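Local coordinates for protein 'Carboxyl esterase 2 (Tuber melanosporum Mel28, PDB 5MIF) that probably hydrolyses carboxylic esters as an archaeal-like carboxylesterase of the alpha/beta hydrolase fold, expressed preferentially in the symbiotic phase of a mycorrhizal truffle, at residues G130-T133 / N134-E138; P152-A155 / Y156-N160; A165-Q168 / W169-H173; A320-D323 / V324-E327. All coordinates share one frame; numbering follows the deposited sequence.

Contact 1 (G130-T133 / N134-E138); sequences GLIT and NLIRE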
ATOM      1  N   GLY A 130       1.318 -19.690   6.529  1.00 41.97           N
ATOM      2  CA  GLY A 130       2.233 -18.591   6.264  1.00 39.84           C
ATOM      3  C   GLY A 130       1.590 -17.224   6.479  1.00 42.74           C
ATOM      4  O   GLY A 130       2.177 -16.333   7.093  1.00 43.03           O
ATOM      5  N   LEU A 131       0.393 -17.047   5.945  1.00 39.77           N
ATOM      6  CA  LEU A 131      -0.329 -15.797   6.105  1.00 39.55           C
ATOM      7  C   LEU A 131      -0.757 -15.592   7.563  1.00 39.14           C
ATOM      8  O   LEU A 131      -0.643 -14.490   8.092  1.00 38.35           O
ATOM      9  CB  LEU A 131      -1.547 -15.750   5.173  1.00 38.34           C
ATOM     10  CG  LEU A 131      -2.387 -14.474   5.312  1.00 41.29           C
ATOM     11  CD1 LEU A 131      -1.503 -13.205   5.224  1.00 36.42           C
ATOM     12  CD2 LEU A 131      -3.497 -14.445   4.277  1.00 42.08           C
ATOM     13  N   ILE A 132      -1.243 -16.645   8.213  1.00 36.36           N
ATOM     14  CA  ILE A 132      -1.647 -16.544   9.605  1.00 37.12           C
ATOM     15  C   ILE A 132      -0.477 -16.109  10.495  1.00 39.53           C
ATOM     16  O   ILE A 132      -0.630 -15.258  11.380  1.00 39.14           O
ATOM     17  CB  ILE A 132      -2.217 -17.867  10.120  1.00 41.55           C
ATOM     18  CG1 ILE A 132      -3.526 -18.195   9.408  1.00 42.85           C
ATOM     19  CG2 ILE A 132      -2.487 -17.791  11.607  1.00 37.44           C
ATOM     20  CD1 ILE A 132      -3.977 -19.613   9.657  1.00 44.39           C
ATOM     21  N   THR A 133       0.689 -16.695  10.252  1.00 38.13           N
ATOM     22  CA  THR A 133       1.899 -16.354  11.001  1.00 43.06           C
ATOM     23  C   THR A 133       2.286 -14.883  10.823  1.00 38.27           C
ATOM     24  O   THR A 133       2.559 -14.182  11.794  1.00 40.41           O
ATOM     25  CB  THR A 133       3.088 -17.222  10.558  1.00 43.19           C
ATOM     26  OG1 THR A 133       2.746 -18.606  10.691  1.00 40.29           O
ATOM     27  CG2 THR A 133       4.323 -16.892  11.388  1.00 46.39           C
ATOM     28  N   ASN A 134       2.292 -14.434   9.571  1.00 36.24           N
ATOM     29  CA  ASN A 134       2.551 -13.042   9.236  1.00 40.78           C
ATOM     30  C   ASN A 134       1.574 -12.101   9.956  1.00 42.15           C
ATOM     31  O   ASN A 134       1.988 -11.102  10.536  1.00 43.05           O
ATOM     32  CB  ASN A 134       2.476 -12.840   7.715  1.00 42.56           C
ATOM     33  CG  ASN A 134       3.743 -13.275   7.007  1.00 52.82           C
ATOM     34  OD1 ASN A 134       4.822 -13.263   7.603  1.00 61.29           O
ATOM     35  ND2 ASN A 134       3.625 -13.676   5.737  1.00 48.05           N
ATOM     36  N   LEU A 135       0.283 -12.418   9.901  1.00 40.13           N
ATOM     37  CA  LEU A 135      -0.750 -11.632  10.565  1.00 38.26           C
ATOM     38  C   LEU A 135      -0.494 -11.568  12.059  1.00 41.89           C
ATOM     39  O   LEU A 135      -0.602 -10.510  12.681  1.00 41.61           O
ATOM     40  CB  LEU A 135      -2.131 -12.234  10.308  1.00 37.78           C
ATOM     41  CG  LEU A 135      -2.743 -11.938   8.940  1.00 38.69           C
ATOM     42  CD1 LEU A 135      -4.135 -12.546   8.880  1.00 38.20           C
ATOM     43  CD2 LEU A 135      -2.784 -10.426   8.679  1.00 36.99           C
ATOM     44  N   ILE A 136      -0.182 -12.714  12.647  1.00 40.89           N
ATOM     45  CA  ILE A 136       0.072 -12.742  14.075  1.00 38.72           C
ATOM     46  C   ILE A 136       1.343 -11.965  14.415  1.00 42.04           C
ATOM     47  O   ILE A 136       1.359 -11.208  15.386  1.00 41.62           O
ATOM     48  CB  ILE A 136       0.172 -14.170  14.602  1.00 42.60           C
ATOM     49  CG1 ILE A 136      -1.224 -14.801  14.597  1.00 39.64           C
ATOM     50  CG2 ILE A 136       0.750 -14.186  16.025  1.00 42.21           C
ATOM     51  CD1 ILE A 136      -1.240 -16.211  15.067  1.00 41.07           C
ATOM     52  N   ARG A 137       2.396 -12.126  13.614  1.00 42.19           N
ATOM     53  CA  ARG A 137       3.638 -11.411  13.897  1.00 42.81           C
ATOM     54  C   ARG A 137       3.414  -9.905  13.841  1.00 42.25           C
ATOM     55  O   ARG A 137       3.810  -9.197  14.759  1.00 40.47           O
ATOM     56  CB  ARG A 137       4.759 -11.787  12.928  1.00 46.69           C
ATOM     57  CG  ARG A 137       6.118 -11.169  13.333  1.00 46.59           C
ATOM     58  CD  ARG A 137       7.044 -11.003  12.154  1.00 49.33           C
ATOM     59  NE  ARG A 137       6.960 -12.153  11.262  1.00 59.23           N
ATOM     60  CZ  ARG A 137       6.518 -12.094  10.007  1.00 60.09           C
ATOM     61  NH1 ARG A 137       6.113 -10.932   9.492  1.00 61.02           N
ATOM     62  NH2 ARG A 137       6.474 -13.197   9.270  1.00 57.33           N
ATOM     63  N   GLU A 138       2.757  -9.431  12.779  1.00 39.73           N
ATOM     64  CA  GLU A 138       2.592  -7.994  12.563  1.00 43.11           C
ATOM     65  C   GLU A 138       1.468  -7.351  13.371  1.00 42.36           C
ATOM     66  O   GLU A 138       1.607  -6.212  13.810  1.00 44.60           O
ATOM     67  CB  GLU A 138       2.355  -7.680  11.081  1.00 40.36           C
ATOM     68  CG  GLU A 138       3.447  -8.129  10.143  1.00 41.90           C
ATOM     69  CD  GLU A 138       4.800  -7.505  10.472  1.00 49.81           C
ATOM     70  OE1 GLU A 138       4.843  -6.479  11.183  1.00 52.57           O
ATOM     71  OE2 GLU A 138       5.830  -8.050  10.029  1.00 50.24           O
TER
HETATM   72  O   HOH W   1       4.904 -16.568   7.552  1.00 49.05           O
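Gly-130 to Arg-137 run as regular alpha-helix: the amides of Asn-134, Leu-135, Ile-136 and Arg-137 each donate to the carbonyl four residues earlier, from Asn-134 N to Gly-130 O (3.1 Å) through to Arg-137 N and Thr-133 O (2.8 Å). On the buried side Ile-132 and Ile-136 lie alongside each other and point the same way, CG2 of Ile-132 meeting CD1 of Ile-136 at 4.0 Å. Leu-131 and Leu-135 cross at a slant. CG of Leu-131 stands anti to its backbone N (chi1 178°), which carries CD1 forward to 4.1 Å from CG of Leu-135. A water donates to Gly-130 O at 2.8 Å and, weakly, to Asn-134 OD1, linking the carbonyl to the side-chain amide one turn on. Arg-137 presents NH1 edge-on to OE2 of Glu-138 in a salt bridge of 2.9 Å; the same carboxylate oxygen also pairs with Lys-344 of the second subunit. Helix 129-139 joins strands 109-115 and 142-147 in a beta-alpha-beta unit; Leu-131 and Leu-135 pack on Tyr-114 of the first strand. Beyond the unit, Ile-132 and Ile-136 rest on Tyr-95 of strand 90-97, and Asn-134 and Leu-135 touch helix 329-345.

Contact 2 (P152-A155 / Y156-N160); sequences PKVA and YPVPN
Val-154 and Ala-155 meet Val-158 and Pro-159 where the loop after strand 142-147 turns into helix 158-173 of the alpha/beta hydrolase fold, with Pro-157 at the N-cap position. Ala-155 to Val-158 form a type VIa (cis-proline) beta turn. The polar part is a single backbone hydrogen bond across the turn, from Val-158 N to Ala-155 O (2.9 Å, N-H...O angle 158°). It gives the first amide of the helix an acceptor in the incoming loop. Pro-159, next in line, has no amide hydrogen and instead sets its CD 3.3 Å from that same Ala-155 O, so the carbonyl is approached by both a donor and a ring methylene.

The apolar part centres on Val-154, whose CB points at the helix start. Its side chain crosses that of Val-158 at about a right angle. With chi1 at 171°, CG1 of Val-158 is swung opposite the backbone N and comes within 3.9 Å of Val-154 CB. The CG2 methyl of Val-154 slides past the Pro-159 ring in the opposite sense and touches its CG at 3.8 Å.

An aromatic contact accompanies the turn. The peptide between Tyr-156 and Pro-157 is cis, which folds the proline back over the phenol ring. The far end of Tyr-156 is held by a hydrogen bond between OH and OE1 of Glu-260, and Pro-159 and Asn-160 rest on Phe-251 of helix 241-251. Pro-157 CB sits 3.6 Å above the Tyr-156 ring plane, over its centre, in a CH-pi geometry.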
ATOM      1  N   PRO A 152     -17.814 -29.277  -3.204  1.00 48.60           N
ATOM      2  CA  PRO A 152     -19.278 -29.204  -3.290  1.00 42.61           C
ATOM      3  C   PRO A 152     -20.000 -29.959  -2.177  1.00 43.28           C
ATOM      4  O   PRO A 152     -21.198 -30.222  -2.323  1.00 45.32           O
ATOM      5  CB  PRO A 152     -19.564 -29.857  -4.647  1.00 47.12           C
ATOM      6  CG  PRO A 152     -18.495 -30.923  -4.747  1.00 47.32           C
ATOM      7  CD  PRO A 152     -17.278 -30.403  -3.996  1.00 47.99           C
ATOM      8  N   LYS A 153     -19.311 -30.281  -1.085  1.00 39.36           N
ATOM      9  CA  LYS A 153     -19.964 -30.923   0.057  1.00 38.86           C
ATOM     10  C   LYS A 153     -21.134 -30.058   0.535  1.00 41.79           C
ATOM     11  O   LYS A 153     -22.169 -30.566   0.961  1.00 41.95           O
ATOM     12  CB  LYS A 153     -18.960 -31.170   1.176  1.00 44.25           C
ATOM     13  CG  LYS A 153     -17.689 -31.792   0.627  1.00 57.50           C
ATOM     14  CD  LYS A 153     -16.805 -32.459   1.675  1.00 64.69           C
ATOM     15  CE  LYS A 153     -15.645 -33.166   0.969  1.00 69.39           C
ATOM     16  NZ  LYS A 153     -15.324 -32.465  -0.325  1.00 69.43           N
ATOM     17  N   VAL A 154     -20.952 -28.743   0.476  1.00 38.68           N
ATOM     18  CA  VAL A 154     -22.051 -27.801   0.652  1.00 37.90           C
ATOM     19  C   VAL A 154     -21.995 -26.769  -0.465  1.00 36.53           C
ATOM     20  O   VAL A 154     -21.084 -26.789  -1.292  1.00 37.41           O
ATOM     21  CB  VAL A 154     -21.995 -27.090   2.013  1.00 37.45           C
ATOM     22  CG1 VAL A 154     -22.148 -28.090   3.153  1.00 35.60           C
ATOM     23  CG2 VAL A 154     -20.694 -26.274   2.135  1.00 31.87           C
ATOM     24  N   ALA A 155     -22.988 -25.887  -0.510  1.00 36.12           N
ATOM     25  CA  ALA A 155     -22.977 -24.790  -1.465  1.00 34.87           C
ATOM     26  C   ALA A 155     -23.432 -23.506  -0.797  1.00 36.32           C
ATOM     27  O   ALA A 155     -23.930 -23.523   0.338  1.00 36.96           O
ATOM     28  CB  ALA A 155     -23.878 -25.107  -2.656  1.00 35.00           C
ATOM     29  N   TYR A 156     -23.275 -22.394  -1.505  1.00 35.42           N
ATOM     30  CA  TYR A 156     -23.864 -21.136  -1.067  1.00 38.21           C
ATOM     31  C   TYR A 156     -25.305 -21.381  -0.639  1.00 38.84           C
ATOM     32  O   TYR A 156     -26.028 -22.111  -1.316  1.00 38.59           O
ATOM     33  CB  TYR A 156     -23.815 -20.105  -2.194  1.00 39.91           C
ATOM     34  CG  TYR A 156     -24.673 -18.891  -1.932  1.00 41.51           C
ATOM     35  CD1 TYR A 156     -24.196 -17.837  -1.164  1.00 36.64           C
ATOM     36  CD2 TYR A 156     -25.965 -18.808  -2.442  1.00 38.36           C
ATOM     37  CE1 TYR A 156     -24.977 -16.744  -0.899  1.00 40.03           C
ATOM     38  CE2 TYR A 156     -26.756 -17.712  -2.188  1.00 43.27           C
ATOM     39  CZ  TYR A 156     -26.252 -16.676  -1.421  1.00 41.11           C
ATOM     40  OH  TYR A 156     -27.022 -15.577  -1.150  1.00 40.24           O
ATOM     41  N   PRO A 157     -25.747 -20.762   0.468  1.00 38.52           N
ATOM     42  CA  PRO A 157     -25.086 -19.827   1.385  1.00 38.09           C
ATOM     43  C   PRO A 157     -24.540 -20.482   2.647  1.00 35.97           C
ATOM     44  O   PRO A 157     -24.359 -19.803   3.660  1.00 38.37           O
ATOM     45  CB  PRO A 157     -26.223 -18.868   1.751  1.00 38.37           C
ATOM     46  CG  PRO A 157     -27.412 -19.794   1.834  1.00 43.56           C
ATOM     47  CD  PRO A 157     -27.188 -20.873   0.773  1.00 36.98           C
ATOM     48  N   VAL A 158     -24.307 -21.788   2.613  1.00 37.12           N
ATOM     49  CA  VAL A 158     -23.914 -22.489   3.823  1.00 33.54           C
ATOM     50  C   VAL A 158     -22.528 -22.050   4.358  1.00 34.36           C
ATOM     51  O   VAL A 158     -22.402 -21.792   5.555  1.00 34.90           O
ATOM     52  CB  VAL A 158     -23.984 -24.031   3.607  1.00 36.81           C
ATOM     53  CG1 VAL A 158     -23.378 -24.781   4.783  1.00 33.12           C
ATOM     54  CG2 VAL A 158     -25.444 -24.449   3.417  1.00 34.90           C
ATOM     55  N   PRO A 159     -21.495 -21.949   3.492  1.00 36.62           N
ATOM     56  CA  PRO A 159     -20.224 -21.457   4.055  1.00 34.07           C
ATOM     57  C   PRO A 159     -20.356 -20.031   4.636  1.00 38.84           C
ATOM     58  O   PRO A 159     -19.759 -19.737   5.686  1.00 36.33           O
ATOM     59  CB  PRO A 159     -19.265 -21.491   2.863  1.00 36.52           C
ATOM     60  CG  PRO A 159     -19.865 -22.551   1.920  1.00 34.97           C
ATOM     61  CD  PRO A 159     -21.356 -22.347   2.072  1.00 35.64           C
ATOM     62  N   ASN A 160     -21.132 -19.177   3.972  1.00 33.25           N
ATOM     63  CA  ASN A 160     -21.418 -17.846   4.483  1.00 33.90           C
ATOM     64  C   ASN A 160     -22.029 -17.891   5.881  1.00 38.79           C
ATOM     65  O   ASN A 160     -21.598 -17.166   6.783  1.00 35.61           O
ATOM     66  CB  ASN A 160     -22.370 -17.116   3.539  1.00 34.40           C
ATOM     67  CG  ASN A 160     -21.921 -17.203   2.089  1.00 38.64           C
ATOM     68  OD1 ASN A 160     -21.833 -18.292   1.525  1.00 36.02           O
ATOM     69  ND2 ASN A 160     -21.646 -16.059   1.479  1.00 33.66           N
TER

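Contact 3 (A165-Q168 / W169-H173); sequences AAVQ and WLLEH
Trp-169, Leu-170 and Leu-171 donate their amides to the carbonyls of Ala-165, Ala-166 and Val-167, with Leu-170 N to Ala-166 O and Leu-171 N to Val-167 O both at 2.9 Å. The next bond, Glu-172 N to Gln-168 O, is longer at 3.3 Å and more bent (143°), and Glu-172 N also bonds weakly to Trp-169 O as the helix nears its end. Val-167 and Leu-171 run side by side in the same direction, CG1 of Val-167 lying 4.2 Å from CD1 of Leu-171. Gln-168 flanks that leucine too: folded at chi2 (-41°), it brings OE1 to 3.8 Å from Leu-171 CD1, while its NE2 bonds weakly to Tyr-164 O. Farther along, CD2 of His-173 comes over one face of the Trp-169 indole, 3.2 Å above its plane and displaced toward the rim; CG of Glu-172 in turn sits over the centre of the imidazole. Val-167, Leu-170 and Leu-171 pack on Met-184 of strand 184-189, Ala-166 and Leu-170 on Phe-144 of strand 142-147, and Trp-169 on Leu-80 and Leu-82 of strand 75-82. This amphipathic helix, its apolar side laid over strands of the central sheet, belongs to the layered architecture of the alpha/beta hydrolase fold.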
ATOM      1  N   ALA A 165     -22.143 -17.705  11.699  1.00 39.78           N
ATOM      2  CA  ALA A 165     -22.464 -18.344  12.980  1.00 36.38           C
ATOM      3  C   ALA A 165     -21.244 -18.473  13.908  1.00 37.28           C
ATOM      4  O   ALA A 165     -21.363 -18.330  15.133  1.00 37.02           O
ATOM      5  CB  ALA A 165     -23.094 -19.741  12.744  1.00 34.68           C
ATOM      6  N   ALA A 166     -20.079 -18.733  13.324  1.00 36.64           N
ATOM      7  CA  ALA A 166     -18.842 -18.811  14.097  1.00 38.13           C
ATOM      8  C   ALA A 166     -18.514 -17.459  14.732  1.00 38.80           C
ATOM      9  O   ALA A 166     -18.072 -17.390  15.882  1.00 37.59           O
ATOM     10  CB  ALA A 166     -17.689 -19.280  13.220  1.00 34.05           C
ATOM     11  N   VAL A 167     -18.730 -16.381  13.985  1.00 37.26           N
ATOM     12  CA  VAL A 167     -18.491 -15.051  14.536  1.00 39.38           C
ATOM     13  C   VAL A 167     -19.429 -14.775  15.712  1.00 41.42           C
ATOM     14  O   VAL A 167     -18.994 -14.248  16.746  1.00 39.95           O
ATOM     15  CB  VAL A 167     -18.625 -13.958  13.458  1.00 38.37           C
ATOM     16  CG1 VAL A 167     -18.644 -12.559  14.093  1.00 37.49           C
ATOM     17  CG2 VAL A 167     -17.479 -14.085  12.469  1.00 32.86           C
ATOM     18  N   GLN A 168     -20.699 -15.156  15.577  1.00 37.56           N
ATOM     19  CA  GLN A 168     -21.662 -14.929  16.663  1.00 40.99           C
ATOM     20  C   GLN A 168     -21.234 -15.678  17.926  1.00 42.08           C
ATOM     21  O   GLN A 168     -21.407 -15.182  19.045  1.00 44.52           O
ATOM     22  CB  GLN A 168     -23.076 -15.357  16.254  1.00 41.91           C
ATOM     23  CG  GLN A 168     -23.633 -14.664  15.006  1.00 41.52           C
ATOM     24  CD  GLN A 168     -23.323 -13.171  14.940  1.00 42.48           C
ATOM     25  OE1 GLN A 168     -23.771 -12.394  15.786  1.00 42.59           O
ATOM     26  NE2 GLN A 168     -22.549 -12.770  13.937  1.00 35.50           N
ATOM     27  N   TRP A 169     -20.698 -16.879  17.740  1.00 40.41           N
ATOM     28  CA  TRP A 169     -20.155 -17.659  18.840  1.00 42.13           C
ATOM     29  C   TRP A 169     -18.966 -16.959  19.493  1.00 41.82           C
ATOM     30  O   TRP A 169     -18.867 -16.910  20.715  1.00 44.19           O
ATOM     31  CB  TRP A 169     -19.731 -19.051  18.360  1.00 41.84           C
ATOM     32  CG  TRP A 169     -19.310 -19.955  19.485  1.00 44.90           C
ATOM     33  CD1 TRP A 169     -20.094 -20.861  20.139  1.00 44.96           C
ATOM     34  CD2 TRP A 169     -18.011 -20.035  20.095  1.00 43.61           C
ATOM     35  NE1 TRP A 169     -19.367 -21.495  21.116  1.00 42.21           N
ATOM     36  CE2 TRP A 169     -18.088 -21.008  21.111  1.00 42.50           C
ATOM     37  CE3 TRP A 169     -16.791 -19.375  19.881  1.00 43.46           C
ATOM     38  CZ2 TRP A 169     -16.993 -21.347  21.909  1.00 42.25           C
ATOM     39  CZ3 TRP A 169     -15.702 -19.710  20.678  1.00 46.85           C
ATOM     40  CH2 TRP A 169     -15.813 -20.689  21.679  1.00 46.02           C
ATOM     41  N   LEU A 170     -18.059 -16.442  18.671  1.00 41.96           N
ATOM     42  CA  LEU A 170     -16.881 -15.731  19.160  1.00 40.36           C
ATOM     43  C   LEU A 170     -17.318 -14.517  19.972  1.00 45.18           C
ATOM     44  O   LEU A 170     -16.740 -14.224  21.014  1.00 47.21           O
ATOM     45  CB  LEU A 170     -15.981 -15.307  17.997  1.00 42.53           C
ATOM     46  CG  LEU A 170     -14.681 -14.550  18.321  1.00 42.85           C
ATOM     47  CD1 LEU A 170     -13.757 -15.384  19.184  1.00 41.81           C
ATOM     48  CD2 LEU A 170     -13.960 -14.098  17.056  1.00 39.85           C
ATOM     49  N   LEU A 171     -18.347 -13.820  19.494  1.00 43.89           N
ATOM     50  CA  LEU A 171     -18.868 -12.656  20.193  1.00 44.60           C
ATOM     51  C   LEU A 171     -19.330 -12.981  21.610  1.00 46.44           C
ATOM     52  O   LEU A 171     -19.115 -12.204  22.531  1.00 49.77           O
ATOM     53  CB  LEU A 171     -20.004 -12.022  19.394  1.00 43.19           C
ATOM     54  CG  LEU A 171     -19.493 -11.216  18.194  1.00 43.50           C
ATOM     55  CD1 LEU A 171     -20.633 -10.764  17.295  1.00 38.79           C
ATOM     56  CD2 LEU A 171     -18.680 -10.022  18.665  1.00 44.92           C
ATOM     57  N   GLU A 172     -19.956 -14.136  21.779  1.00 47.13           N
ATOM     58  CA  GLU A 172     -20.501 -14.540  23.065  1.00 46.91           C
ATOM     59  C   GLU A 172     -19.476 -15.187  23.994  1.00 48.30           C
ATOM     60  O   GLU A 172     -19.570 -15.062  25.213  1.00 52.39           O
ATOM     61  CB  GLU A 172     -21.671 -15.503  22.858  1.00 50.08           C
ATOM     62  CG  GLU A 172     -22.277 -16.001  24.160  1.00 48.66           C
ATOM     63  CD  GLU A 172     -23.444 -16.926  23.937  1.00 58.68           C
ATOM     64  OE1 GLU A 172     -23.902 -17.553  24.919  1.00 64.87           O
ATOM     65  OE2 GLU A 172     -23.900 -17.035  22.778  1.00 62.17           O
ATOM     66  N   HIS A 173     -18.523 -15.915  23.426  1.00 43.80           N
ATOM     67  CA  HIS A 173     -17.652 -16.756  24.240  1.00 48.23           C
ATOM     68  C   HIS A 173     -16.176 -16.364  24.214  1.00 49.30           C
ATOM     69  O   HIS A 173     -15.362 -16.966  24.908  1.00 47.13           O
ATOM     70  CB  HIS A 173     -17.801 -18.215  23.797  1.00 46.67           C
ATOM     71  CG  HIS A 173     -19.188 -18.753  23.969  1.00 52.40           C
ATOM     72  ND1 HIS A 173     -19.736 -19.015  25.209  1.00 57.22           N
ATOM     73  CD2 HIS A 173     -20.142 -19.072  23.060  1.00 47.85           C
ATOM     74  CE1 HIS A 173     -20.968 -19.471  25.055  1.00 54.83           C
ATOM     75  NE2 HIS A 173     -21.240 -19.514  23.763  1.00 48.84           N
TER

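Contact 4 (A320-D323 / V324-E327); sequences ASID and VLSE
Ser-326 makes the polar contacts of this short turn with two successive carbonyls. Its amide donates to Ile-322 O at 2.9 Å, approaching almost in line with the C=O bond although the N-H...O angle is only 138°. A second, weak bond runs from the same nitrogen to Asp-323 O. The hydroxyl adds a third: OG donates to Asp-323 O at 2.8 Å. With chi1 at 78°, OG lies between the backbone N and the carbonyl carbon, from where it reaches back to the carbonyl three residues earlier. Asp-323 O is thereby gripped by both the hydroxyl and, less firmly, the amide of one serine.

Ile-322 and Leu-325 form the apolar side, lying alongside each other and pointing the same way. Their CD1 methyls meet at 3.7 Å, and CG2 of Ile-322 lies 4.0 Å from Leu-325 CG. Outside this pair, Gln-65 fastens the start of the turn from both ends of its side-chain amide, NE2 donating to Ser-321 O and OE1 accepting from Asp-323 N. Tyr-218 OH bonds to Ala-320 N, and the carbonyl of Glu-327 accepts a hydrogen bond from Arg-306 of the second subunit.

The Ile-322 side chain comes close to, but does not contact, the residues of what is probably the catalytic triad. The weakly bonded helix 323-326 lies between strand 315-316 and helix 329-345 in the chain, and Ile-322, Val-324 and Leu-325 pack on Tyr-42 of helix 37-47.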
ATOM      1  N   ALA A 320      -0.939 -12.925  -1.341  1.00 40.17           N
ATOM      2  CA  ALA A 320      -0.942 -12.835   0.112  1.00 40.20           C
ATOM      3  C   ALA A 320      -0.839 -14.192   0.817  1.00 44.42           C
ATOM      4  O   ALA A 320      -0.473 -14.239   1.987  1.00 42.68           O
ATOM      5  CB  ALA A 320      -2.192 -12.091   0.588  1.00 40.54           C
ATOM      6  N   SER A 321      -1.189 -15.284   0.134  1.00 43.41           N
ATOM      7  CA  SER A 321      -1.188 -16.596   0.794  1.00 47.05           C
ATOM      8  C   SER A 321      -0.205 -17.593   0.171  1.00 49.22           C
ATOM      9  O   SER A 321       0.114 -18.614   0.774  1.00 49.43           O
ATOM     10  CB  SER A 321      -2.593 -17.205   0.799  1.00 36.07           C
ATOM     11  OG  SER A 321      -3.097 -17.390  -0.507  1.00 43.45           O
ATOM     12  N   ILE A 322       0.262 -17.305  -1.037  1.00 49.43           N
ATOM     13  CA  ILE A 322       1.242 -18.171  -1.685  1.00 50.47           C
ATOM     14  C   ILE A 322       2.646 -17.742  -1.256  1.00 54.71           C
ATOM     15  O   ILE A 322       3.091 -16.635  -1.576  1.00 49.76           O
ATOM     16  CB  ILE A 322       1.102 -18.109  -3.208  1.00 50.58           C
ATOM     17  CG1 ILE A 322      -0.314 -18.533  -3.616  1.00 47.18           C
ATOM     18  CG2 ILE A 322       2.188 -18.945  -3.884  1.00 49.77           C
ATOM     19  CD1 ILE A 322      -0.646 -18.240  -5.071  1.00 44.30           C
ATOM     20  N   ASP A 323       3.324 -18.614  -0.518  1.00 51.96           N
ATOM     21  CA  ASP A 323       4.612 -18.301   0.117  1.00 57.51           C
ATOM     22  C   ASP A 323       5.629 -17.626  -0.808  1.00 54.51           C
ATOM     23  O   ASP A 323       6.222 -16.602  -0.457  1.00 56.44           O
ATOM     24  CB  ASP A 323       5.214 -19.578   0.705  1.00 59.50           C
ATOM     25  CG  ASP A 323       4.452 -20.071   1.925  1.00 64.40           C
ATOM     26  OD1 ASP A 323       3.518 -19.368   2.383  1.00 60.47           O
ATOM     27  OD2 ASP A 323       4.790 -21.167   2.426  1.00 68.98           O
ATOM     28  N   VAL A 324       5.833 -18.213  -1.979  1.00 51.17           N
ATOM     29  CA  VAL A 324       6.787 -17.693  -2.953  1.00 50.66           C
ATOM     30  C   VAL A 324       6.427 -16.259  -3.389  1.00 52.93           C
ATOM     31  O   VAL A 324       7.293 -15.381  -3.440  1.00 53.89           O
ATOM     32  CB  VAL A 324       6.857 -18.619  -4.192  1.00 55.50           C
ATOM     33  CG1 VAL A 324       7.456 -17.903  -5.382  1.00 55.94           C
ATOM     34  CG2 VAL A 324       7.647 -19.892  -3.867  1.00 62.09           C
ATOM     35  N   LEU A 325       5.154 -16.028  -3.705  1.00 47.99           N
ATOM     36  CA  LEU A 325       4.692 -14.706  -4.136  1.00 50.90           C
ATOM     37  C   LEU A 325       4.796 -13.669  -3.014  1.00 48.69           C
ATOM     38  O   LEU A 325       5.067 -12.491  -3.254  1.00 48.10           O
ATOM     39  CB  LEU A 325       3.241 -14.783  -4.640  1.00 43.55           C
ATOM     40  CG  LEU A 325       3.002 -15.565  -5.938  1.00 50.19           C
ATOM     41  CD1 LEU A 325       1.539 -15.520  -6.377  1.00 47.24           C
ATOM     42  CD2 LEU A 325       3.912 -15.061  -7.050  1.00 47.86           C
ATOM     43  N   SER A 326       4.612 -14.129  -1.783  1.00 49.61           N
ATOM     44  CA  SER A 326       4.484 -13.240  -0.644  1.00 45.40           C
ATOM     45  C   SER A 326       5.805 -12.585  -0.255  1.00 50.05           C
ATOM     46  O   SER A 326       5.812 -11.628   0.526  1.00 47.15           O
ATOM     47  CB  SER A 326       3.884 -14.003   0.546  1.00 46.61           C
ATOM     48  OG  SER A 326       4.845 -14.817   1.201  1.00 51.54           O
ATOM     49  N   GLU A 327       6.917 -13.072  -0.803  1.00 48.56           N
ATOM     50  CA  GLU A 327       8.226 -12.513  -0.456  1.00 49.30           C
ATOM     51  C   GLU A 327       8.714 -11.460  -1.453  1.00 49.87           C
ATOM     52  O   GLU A 327       9.741 -10.820  -1.222  1.00 47.56           O
ATOM     53  CB  GLU A 327       9.271 -13.625  -0.321  1.00 52.25           C
ATOM     54  CG  GLU A 327       9.010 -14.559   0.865  1.00 57.94           C
ATOM     55  CD  GLU A 327       9.084 -13.855   2.227  1.00 61.38           C
ATOM     56  OE1 GLU A 327       9.815 -12.850   2.365  1.00 62.51           O
ATOM     57  OE2 GLU A 327       8.393 -14.307   3.165  1.00 63.73           O
TER

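Along the chain the four contacts follow in series, each closing before the next opens. Contacts 2 and 3 share helix 158-173, one at its start and one near its end; their centres lie 19 Å apart and their nearest atoms about 5 Å. Contacts 1 and 4 are neighbours on the same side of the chain's centre, 12 Å between centres, and they touch: Leu-131 CD1 packs against Ala-320 O at 3.6 Å. Contact 4 lies across that centre from contacts 2 and 3, at 27 and 30 Å between centres. Helix 129-139 thus bears on the loop following the probable triad histidine, while contact 3, on the far side of the centre from that loop, has its helix laid on the sheet.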